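Local coordinates for putative uncharacterized protein smu.1604c (Streptococcus mutans, PDB 3L9F) that probably regulates transcription as a dimeric DNA-binding protein of the PadR family, with a winged-helix N-terminal domain and a helical C-terminal domain, at residues M35-G43 against M73-L81; I160-W170 against I184-K192. One frame throughout, in Å; residues are numbered along the deposited sequence.

Interaction 1 of 2, residues M35-G43 against M73-L81; sequences MQGKDIILG and MIYPTLRKL
In the winged-helix domain of this PadR-family protein, the first helix packs on helix 74-83, which by its position in the fold probably corresponds to the recognition helix of such domains, and Ile41 is the central knob between them. The axes of the short helical segments cross at -76° with a closest approach of 9.8 Å, so contact is concentrated around one knob. Ile41 fills a hole bounded by Ile74, Thr77, Leu78 and Leu81. Its two branches divide the work. With CG1 beside the backbone N (chi1 -72°), CD1 lies 3.5 Å from Thr77 CG2, midway along the opposite segment, and meets the sulfur of Met73, at its start, tip to tip, CD1 to SD 3.8 Å. The other branch, CG2, is 3.7 Å from Leu81 CD1 and also touches Leu78, whose side chain runs nearly at right angles to that of Ile41.

Where the first helix begins, Gly37 presents bare backbone, and the bent thioether of Met73 lies against it, CE 3.7 Å from Gly37 CA; a flexible, unbranched chain suits such a shallow surface. Thr77 turns its methyl to the first helix, CG2 to Lys38 CA 3.6 Å, while its hydroxyl turns back along its own segment and donates to Met73 O, OG1 to O 2.8 Å. Lys38 adds its backbone and CB, while its ammonium leads away to a salt bridge with Glu112.

Beyond the pair, Leu42, Leu78 and Leu81 all touch Ile87 of strand 87-92, and Met35 and Ile40 pack on the second subunit. No hydrogen bond crosses between the segments: apolar burial and close van der Waals packing hold them, while the hydroxyl of Thr77 is satisfied within its own segment.

Interaction 2 of 2, residues I160-W170 against I184-K192; sequences IKRLSENLEIW and IKYGLAQYK
Leu163 has CG anti to its backbone N (chi1 178°), which sends both methyls across to helix 178-202, whereas Leu188 holds CG beside its own N (chi1 -71°) and swings its tip back toward helix 142-172. The two leucines interlock as reciprocal knobs: Leu163 sits among Ile184, Gly187, Leu188 and Tyr191, and Leu188 among Ile160, Ser164, Leu163 and Leu167. Their CD2 methyls meet at 3.8 Å. Gly187, with no side chain, lets Leu163 CD2 come within 3.9 Å of its carbonyl C.

At one end, Ile160 CG1 presses on Tyr191 CB at 3.4 Å, and its CD1 touches the aliphatic part of Lys192. Toward the other end, Ile184 extends CD1 to Leu167 CD1 at 3.7 Å and to the edge of the Trp170 indole, CE3 also at 3.7 Å. Ser164 can border this apolar seam because its hydroxyl donates to Ile160 O, OG to O 2.8 Å, from the carbonyl face opposite to Ser164 N.

The helices run antiparallel, their segment axes 159° apart, and form a knobs-into-holes hairpin in the C-terminal domain. Tyr65, from the loop after helix 52-62, packs on Leu163, Ile184 and Tyr191, while Tyr186 hydrogen-bonds to Glu152 and Lys156 of the second subunit.

From the N terminus, the chain forms the first helix, passes through helix 52-62 and strand 67-68, and returns on helix 74-83, where interaction 1 closes a loop inside the winged-helix, presumably DNA-binding, domain. Strands 87-92 and 100-105 and three further elements, helix 107-118, strand 125-127 and helix 129-135, lead into helix 142-172; a short turn then brings helix 178-202 back, and interaction 2 closes this hairpin. The loops follow in series, neither nesting nor crossing. The centres of interactions 1 and 2 are about 24 Å apart, and the two do not touch. Helix 52-62 bridges them, since its side chains pack against both, and each contact also reaches the second subunit.

Interaction 1 of 2, residues M35-G43 against M73-L81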
loop_
_atom_site.group_PDB
_atom_site.type_symbol
_atom_site.label_atom_id
_atom_site.label_comp_id
_atom_site.label_asym_id
_atom_site.label_seq_id
_atom_site.Cartn_x
_atom_site.Cartn_y
_atom_site.Cartn_z
ATOM N N MET A 35 1.790 10.735 -0.093
ATOM C CA MET A 35 0.502 10.882 -0.761
ATOM C C MET A 35 -0.667 10.828 0.221
ATOM O O MET A 35 -0.863 9.824 0.916
ATOM C CB MET A 35 0.321 9.796 -1.814
ATOM C CG MET A 35 -0.885 10.033 -2.688
ATOM S SD MET A 35 -1.547 8.534 -3.426
ATOM C CE MET A 35 -2.618 9.273 -4.631
ATOM N N GLN A 36 -1.457 11.900 0.254
ATOM C CA GLN A 36 -2.530 12.030 1.241
ATOM C C GLN A 36 -3.948 11.873 0.667
ATOM O O GLN A 36 -4.180 12.063 -0.541
ATOM C CB GLN A 36 -2.405 13.368 1.980
ATOM N N GLY A 37 -4.886 11.524 1.549
ATOM C CA GLY A 37 -6.289 11.443 1.191
ATOM C C GLY A 37 -6.795 12.765 0.637
ATOM O O GLY A 37 -7.619 12.791 -0.276
ATOM N N LYS A 38 -6.300 13.867 1.191
ATOM C CA LYS A 38 -6.737 15.191 0.761
ATOM C C LYS A 38 -6.511 15.408 -0.734
ATOM O O LYS A 38 -7.314 16.057 -1.399
ATOM C CB LYS A 38 -6.030 16.292 1.564
ATOM C CG LYS A 38 -4.519 16.309 1.386
ATOM C CD LYS A 38 -3.991 17.703 1.076
ATOM C CE LYS A 38 -4.115 18.620 2.278
ATOM N NZ LYS A 38 -3.212 19.800 2.163
ATOM N N ASP A 39 -5.420 14.861 -1.262
ATOM C CA ASP A 39 -5.071 15.099 -2.656
ATOM C C ASP A 39 -5.968 14.291 -3.585
ATOM O O ASP A 39 -6.389 14.776 -4.639
ATOM C CB ASP A 39 -3.599 14.765 -2.910
ATOM C CG ASP A 39 -2.670 15.477 -1.942
ATOM O OD1 ASP A 39 -2.678 16.725 -1.931
ATOM O OD2 ASP A 39 -1.945 14.786 -1.192
ATOM N N ILE A 40 -6.255 13.057 -3.213
ATOM C CA ILE A 40 -7.107 12.261 -4.079
ATOM C C ILE A 40 -8.550 12.780 -4.027
ATOM O O ILE A 40 -9.275 12.722 -5.029
ATOM C CB ILE A 40 -7.032 10.770 -3.754
ATOM C CG1 ILE A 40 -7.813 9.969 -4.800
ATOM C CG2 ILE A 40 -7.541 10.518 -2.360
ATOM C CD1 ILE A 40 -7.421 8.519 -4.848
ATOM N N ILE A 41 -8.959 13.321 -2.882
ATOM C CA ILE A 41 -10.304 13.880 -2.786
ATOM C C ILE A 41 -10.432 15.136 -3.635
ATOM O O ILE A 41 -11.432 15.318 -4.326
ATOM C CB ILE A 41 -10.737 14.130 -1.320
ATOM C CG1 ILE A 41 -11.010 12.789 -0.632
ATOM C CG2 ILE A 41 -11.990 15.008 -1.270
ATOM C CD1 ILE A 41 -11.004 12.859 0.872
ATOM N N LEU A 42 -9.420 15.999 -3.604
ATOM C CA LEU A 42 -9.445 17.168 -4.479
ATOM C C LEU A 42 -9.491 16.734 -5.932
ATOM O O LEU A 42 -10.171 17.358 -6.750
ATOM C CB LEU A 42 -8.227 18.057 -4.249
ATOM C CG LEU A 42 -8.327 18.879 -2.976
ATOM C CD1 LEU A 42 -7.030 19.672 -2.787
ATOM C CD2 LEU A 42 -9.535 19.801 -3.073
ATOM N N GLY A 43 -8.757 15.673 -6.251
ATOM C CA GLY A 43 -8.820 15.093 -7.584
ATOM C C GLY A 43 -10.230 14.668 -7.969
ATOM O O GLY A 43 -10.712 14.981 -9.070
ATOM N N MET A 73 -11.127 7.464 6.468
ATOM C CA MET A 73 -10.278 8.585 6.088
ATOM C C MET A 73 -11.144 9.715 5.555
ATOM O O MET A 73 -10.902 10.889 5.839
ATOM C CB MET A 73 -9.301 8.155 4.987
ATOM C CG MET A 73 -8.484 9.295 4.364
ATOM S SD MET A 73 -9.336 10.288 3.103
ATOM C CE MET A 73 -9.249 9.208 1.674
ATOM N N ILE A 74 -12.144 9.347 4.761
ATOM C CA ILE A 74 -12.872 10.313 3.934
ATOM C C ILE A 74 -13.560 11.431 4.732
ATOM O O ILE A 74 -13.457 12.608 4.383
ATOM C CB ILE A 74 -13.878 9.592 2.976
ATOM C CG1 ILE A 74 -14.681 10.599 2.162
ATOM C CG2 ILE A 74 -14.820 8.674 3.748
ATOM C CD1 ILE A 74 -15.718 9.932 1.269
ATOM N N TYR A 75 -14.240 11.070 5.812
ATOM C CA TYR A 75 -15.038 12.056 6.536
ATOM C C TYR A 75 -14.207 13.106 7.294
ATOM O O TYR A 75 -14.457 14.302 7.166
ATOM C CB TYR A 75 -16.091 11.360 7.412
ATOM C CG TYR A 75 -16.954 10.403 6.605
ATOM C CD1 TYR A 75 -17.844 10.878 5.647
ATOM C CD2 TYR A 75 -16.857 9.026 6.781
ATOM C CE1 TYR A 75 -18.627 10.008 4.893
ATOM C CE2 TYR A 75 -17.635 8.150 6.038
ATOM C CZ TYR A 75 -18.520 8.645 5.095
ATOM O OH TYR A 75 -19.290 7.772 4.353
ATOM N N PRO A 76 -13.191 12.674 8.055
ATOM C CA PRO A 76 -12.319 13.684 8.666
ATOM C C PRO A 76 -11.593 14.546 7.632
ATOM O O PRO A 76 -11.357 15.730 7.875
ATOM C CB PRO A 76 -11.307 12.836 9.448
ATOM C CG PRO A 76 -12.059 11.593 9.774
ATOM C CD PRO A 76 -12.924 11.324 8.580
ATOM N N THR A 77 -11.249 13.962 6.487
ATOM C CA THR A 77 -10.471 14.681 5.490
ATOM C C THR A 77 -11.354 15.714 4.788
ATOM O O THR A 77 -10.913 16.826 4.480
ATOM C CB THR A 77 -9.869 13.710 4.464
ATOM O OG1 THR A 77 -8.979 12.810 5.139
ATOM C CG2 THR A 77 -9.106 14.466 3.394
ATOM N N LEU A 78 -12.603 15.341 4.539
ATOM C CA LEU A 78 -13.569 16.296 4.002
ATOM C C LEU A 78 -13.760 17.464 4.975
ATOM O O LEU A 78 -13.839 18.627 4.567
ATOM C CB LEU A 78 -14.905 15.610 3.717
ATOM C CG LEU A 78 -14.931 14.643 2.530
ATOM C CD1 LEU A 78 -16.210 13.815 2.567
ATOM C CD2 LEU A 78 -14.813 15.425 1.216
ATOM N N ARG A 79 -13.823 17.150 6.263
ATOM C CA ARG A 79 -13.986 18.184 7.278
ATOM C C ARG A 79 -12.837 19.184 7.253
ATOM O O ARG A 79 -13.061 20.393 7.338
ATOM C CB ARG A 79 -14.157 17.571 8.676
ATOM C CG ARG A 79 -15.543 16.961 8.906
ATOM C CD ARG A 79 -15.855 16.752 10.383
ATOM N NE ARG A 79 -15.019 15.723 10.999
ATOM C CZ ARG A 79 -15.304 14.424 10.997
ATOM N NH1 ARG A 79 -16.407 13.985 10.405
ATOM N NH2 ARG A 79 -14.484 13.561 11.583
ATOM N N LYS A 80 -11.612 18.682 7.125
ATOM C CA LYS A 80 -10.435 19.552 7.114
ATOM C C LYS A 80 -10.326 20.363 5.824
ATOM O O LYS A 80 -9.976 21.540 5.845
ATOM C CB LYS A 80 -9.152 18.755 7.352
ATOM C CG LYS A 80 -7.921 19.633 7.456
ATOM C CD LYS A 80 -6.811 18.961 8.255
ATOM C CE LYS A 80 -5.578 19.851 8.299
ATOM N NZ LYS A 80 -5.959 21.272 8.548
ATOM N N LEU A 81 -10.630 19.735 4.696
ATOM C CA LEU A 81 -10.598 20.449 3.433
ATOM C C LEU A 81 -11.585 21.603 3.471
ATOM O O LEU A 81 -11.337 22.666 2.909
ATOM C CB LEU A 81 -10.948 19.512 2.273
ATOM C CG LEU A 81 -9.833 18.573 1.823
ATOM C CD1 LEU A 81 -10.387 17.487 0.911
ATOM C CD2 LEU A 81 -8.736 19.366 1.125
#

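Interaction 2 of 2, residues I160-W170 against I184-K192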
loop_
_atom_site.group_PDB
_atom_site.type_symbol
_atom_site.label_atom_id
_atom_site.label_comp_id
_atom_site.label_asym_id
_atom_site.label_seq_id
_atom_site.Cartn_x
_atom_site.Cartn_y
_atom_site.Cartn_z
ATOM N N ILE A 160 -10.000 -7.634 -9.551
ATOM C CA ILE A 160 -9.930 -7.735 -11.009
ATOM C C ILE A 160 -11.298 -7.519 -11.658
ATOM O O ILE A 160 -11.437 -6.767 -12.639
ATOM C CB ILE A 160 -9.391 -9.109 -11.435
ATOM C CG1 ILE A 160 -7.902 -9.226 -11.065
ATOM C CG2 ILE A 160 -9.616 -9.318 -12.922
ATOM C CD1 ILE A 160 -7.313 -10.623 -11.226
ATOM N N LYS A 161 -12.299 -8.194 -11.111
ATOM C CA LYS A 161 -13.681 -8.077 -11.586
ATOM C C LYS A 161 -14.158 -6.627 -11.542
ATOM O O LYS A 161 -14.698 -6.099 -12.522
ATOM C CB LYS A 161 -14.598 -8.971 -10.742
ATOM C CG LYS A 161 -16.081 -8.860 -11.085
ATOM C CD LYS A 161 -16.923 -9.784 -10.202
ATOM C CE LYS A 161 -18.404 -9.716 -10.561
ATOM N NZ LYS A 161 -18.998 -8.384 -10.260
ATOM N N ARG A 162 -13.940 -5.981 -10.403
ATOM C CA ARG A 162 -14.348 -4.600 -10.202
ATOM C C ARG A 162 -13.612 -3.632 -11.129
ATOM O O ARG A 162 -14.226 -2.753 -11.746
ATOM C CB ARG A 162 -14.146 -4.208 -8.733
ATOM C CG ARG A 162 -14.700 -2.840 -8.367
ATOM C CD ARG A 162 -15.310 -2.860 -6.976
ATOM N NE ARG A 162 -14.446 -3.568 -6.036
ATOM C CZ ARG A 162 -13.401 -3.017 -5.427
ATOM N NH1 ARG A 162 -13.099 -1.746 -5.659
ATOM N NH2 ARG A 162 -12.656 -3.736 -4.591
ATOM N N LEU A 163 -12.295 -3.793 -11.236
ATOM C CA LEU A 163 -11.516 -2.915 -12.092
ATOM C C LEU A 163 -11.874 -3.154 -13.556
ATOM O O LEU A 163 -12.001 -2.210 -14.339
ATOM C CB LEU A 163 -10.023 -3.116 -11.845
ATOM C CG LEU A 163 -9.088 -2.296 -12.710
ATOM C CD1 LEU A 163 -9.437 -0.813 -12.642
ATOM C CD2 LEU A 163 -7.650 -2.547 -12.253
ATOM N N SER A 164 -12.065 -4.420 -13.920
ATOM C CA SER A 164 -12.462 -4.759 -15.287
ATOM C C SER A 164 -13.818 -4.153 -15.655
ATOM O O SER A 164 -14.003 -3.639 -16.765
ATOM C CB SER A 164 -12.494 -6.273 -15.470
ATOM O OG SER A 164 -11.177 -6.792 -15.464
ATOM N N GLU A 165 -14.760 -4.208 -14.717
ATOM C CA GLU A 165 -16.093 -3.646 -14.941
ATOM C C GLU A 165 -16.057 -2.116 -15.082
ATOM O O GLU A 165 -16.760 -1.544 -15.917
ATOM C CB GLU A 165 -17.063 -4.087 -13.843
ATOM C CG GLU A 165 -17.358 -5.592 -13.871
ATOM C CD GLU A 165 -18.315 -6.048 -12.770
ATOM O OE1 GLU A 165 -18.610 -5.245 -11.857
ATOM O OE2 GLU A 165 -18.764 -7.218 -12.814
ATOM N N ASN A 166 -15.235 -1.444 -14.283
ATOM C CA ASN A 166 -15.089 0.001 -14.445
ATOM C C ASN A 166 -14.394 0.368 -15.758
ATOM O O ASN A 166 -14.746 1.348 -16.415
ATOM C CB ASN A 166 -14.383 0.627 -13.233
ATOM C CG ASN A 166 -15.315 0.812 -12.054
ATOM O OD1 ASN A 166 -16.385 1.416 -12.190
ATOM N ND2 ASN A 166 -14.928 0.281 -10.893
ATOM N N LEU A 167 -13.419 -0.434 -16.157
ATOM C CA LEU A 167 -12.728 -0.167 -17.409
ATOM C C LEU A 167 -13.746 -0.198 -18.552
ATOM O O LEU A 167 -13.779 0.701 -19.398
ATOM C CB LEU A 167 -11.645 -1.212 -17.651
ATOM C CG LEU A 167 -11.035 -1.224 -19.053
ATOM C CD1 LEU A 167 -10.264 0.058 -19.353
ATOM C CD2 LEU A 167 -10.132 -2.431 -19.227
ATOM N N GLU A 168 -14.576 -1.239 -18.557
ATOM C CA GLU A 168 -15.568 -1.423 -19.612
ATOM C C GLU A 168 -16.550 -0.261 -19.648
ATOM O O GLU A 168 -16.815 0.293 -20.715
ATOM C CB GLU A 168 -16.316 -2.743 -19.420
ATOM C CG GLU A 168 -17.363 -3.022 -20.502
ATOM C CD GLU A 168 -17.938 -4.437 -20.447
ATOM O OE1 GLU A 168 -18.913 -4.709 -21.184
ATOM O OE2 GLU A 168 -17.416 -5.274 -19.675
ATOM N N ILE A 169 -17.079 0.110 -18.478
ATOM C CA ILE A 169 -18.055 1.203 -18.374
ATOM C C ILE A 169 -17.465 2.545 -18.773
ATOM O O ILE A 169 -18.062 3.292 -19.559
ATOM C CB ILE A 169 -18.640 1.317 -16.953
ATOM C CG1 ILE A 169 -19.562 0.136 -16.661
ATOM C CG2 ILE A 169 -19.406 2.625 -16.781
ATOM C CD1 ILE A 169 -19.913 -0.003 -15.193
ATOM N N TRP A 170 -16.294 2.868 -18.232
ATOM C CA TRP A 170 -15.632 4.110 -18.604
ATOM C C TRP A 170 -15.404 4.174 -20.111
ATOM O O TRP A 170 -15.545 5.230 -20.726
ATOM C CB TRP A 170 -14.299 4.259 -17.873
ATOM C CG TRP A 170 -14.444 4.733 -16.469
ATOM C CD1 TRP A 170 -15.381 5.602 -15.986
ATOM C CD2 TRP A 170 -13.614 4.383 -15.359
ATOM N NE1 TRP A 170 -15.188 5.811 -14.637
ATOM C CE2 TRP A 170 -14.104 5.072 -14.233
ATOM C CE3 TRP A 170 -12.497 3.553 -15.211
ATOM C CZ2 TRP A 170 -13.515 4.957 -12.974
ATOM C CZ3 TRP A 170 -11.922 3.438 -13.962
ATOM C CH2 TRP A 170 -12.428 4.134 -12.862
ATOM N N ILE A 184 -5.079 1.494 -15.578
ATOM C CA ILE A 184 -5.902 0.305 -15.473
ATOM C C ILE A 184 -5.120 -0.922 -15.947
ATOM O O ILE A 184 -5.174 -1.969 -15.320
ATOM C CB ILE A 184 -7.223 0.471 -16.226
ATOM C CG1 ILE A 184 -8.014 1.635 -15.612
ATOM C CG2 ILE A 184 -8.051 -0.822 -16.175
ATOM C CD1 ILE A 184 -9.390 1.845 -16.247
ATOM N N LYS A 185 -4.384 -0.778 -17.042
ATOM C CA LYS A 185 -3.582 -1.887 -17.550
ATOM C C LYS A 185 -2.568 -2.307 -16.490
ATOM O O LYS A 185 -2.334 -3.495 -16.261
ATOM C CB LYS A 185 -2.889 -1.500 -18.863
ATOM C CG LYS A 185 -3.798 -1.610 -20.085
ATOM C CD LYS A 185 -3.104 -1.139 -21.370
ATOM C CE LYS A 185 -4.092 -1.091 -22.546
ATOM N NZ LYS A 185 -3.425 -0.660 -23.810
ATOM N N TYR A 186 -1.993 -1.310 -15.829
ATOM C CA TYR A 186 -1.031 -1.513 -14.749
ATOM C C TYR A 186 -1.691 -2.255 -13.594
ATOM O O TYR A 186 -1.162 -3.262 -13.113
ATOM C CB TYR A 186 -0.542 -0.138 -14.308
ATOM C CG TYR A 186 0.496 -0.026 -13.197
ATOM C CD1 TYR A 186 0.222 -0.446 -11.901
ATOM C CD2 TYR A 186 1.711 0.616 -13.434
ATOM C CE1 TYR A 186 1.155 -0.281 -10.882
ATOM C CE2 TYR A 186 2.646 0.789 -12.428
ATOM C CZ TYR A 186 2.361 0.342 -11.154
ATOM O OH TYR A 186 3.287 0.531 -10.152
ATOM N N GLY A 187 -2.852 -1.767 -13.153
ATOM C CA GLY A 187 -3.573 -2.395 -12.059
ATOM C C GLY A 187 -3.939 -3.844 -12.333
ATOM O O GLY A 187 -3.760 -4.718 -11.480
ATOM N N LEU A 188 -4.449 -4.121 -13.529
ATOM C CA LEU A 188 -4.837 -5.489 -13.863
ATOM C C LEU A 188 -3.630 -6.434 -13.868
ATOM O O LEU A 188 -3.687 -7.554 -13.341
ATOM C CB LEU A 188 -5.552 -5.534 -15.213
ATOM C CG LEU A 188 -6.958 -4.920 -15.210
ATOM C CD1 LEU A 188 -7.512 -4.812 -16.630
ATOM C CD2 LEU A 188 -7.893 -5.734 -14.312
ATOM N N ALA A 189 -2.542 -5.973 -14.470
ATOM C CA ALA A 189 -1.314 -6.751 -14.529
ATOM C C ALA A 189 -0.830 -7.086 -13.118
ATOM O O ALA A 189 -0.406 -8.206 -12.839
ATOM C CB ALA A 189 -0.245 -5.981 -15.305
ATOM N N GLN A 190 -0.907 -6.107 -12.226
ATOM C CA GLN A 190 -0.516 -6.303 -10.839
ATOM C C GLN A 190 -1.350 -7.411 -10.210
ATOM O O GLN A 190 -0.824 -8.366 -9.628
ATOM C CB GLN A 190 -0.732 -4.996 -10.079
ATOM C CG GLN A 190 -0.010 -4.905 -8.772
ATOM C CD GLN A 190 0.242 -3.465 -8.400
ATOM O OE1 GLN A 190 -0.663 -2.629 -8.462
ATOM N NE2 GLN A 190 1.478 -3.157 -8.034
ATOM N N TYR A 191 -2.666 -7.287 -10.338
ATOM C CA TYR A 191 -3.572 -8.256 -9.732
ATOM C C TYR A 191 -3.396 -9.641 -10.330
ATOM O O TYR A 191 -3.335 -10.640 -9.615
ATOM C CB TYR A 191 -5.018 -7.816 -9.938
ATOM C CG TYR A 191 -5.408 -6.593 -9.152
ATOM C CD1 TYR A 191 -4.888 -6.366 -7.892
ATOM C CD2 TYR A 191 -6.326 -5.681 -9.663
ATOM C CE1 TYR A 191 -5.253 -5.256 -7.162
ATOM C CE2 TYR A 191 -6.699 -4.568 -8.941
ATOM C CZ TYR A 191 -6.154 -4.361 -7.691
ATOM O OH TYR A 191 -6.513 -3.256 -6.960
ATOM N N LYS A 192 -3.326 -9.695 -11.655
ATOM C CA LYS A 192 -3.264 -10.984 -12.334
ATOM C C LYS A 192 -1.951 -11.725 -12.091
ATOM O O LYS A 192 -1.942 -12.950 -11.944
ATOM C CB LYS A 192 -3.525 -10.813 -13.824
ATOM C CG LYS A 192 -4.953 -10.354 -14.121
ATOM C CD LYS A 192 -5.165 -10.109 -15.608
ATOM C CE LYS A 192 -6.594 -9.653 -15.882
ATOM N NZ LYS A 192 -6.735 -9.078 -17.249
#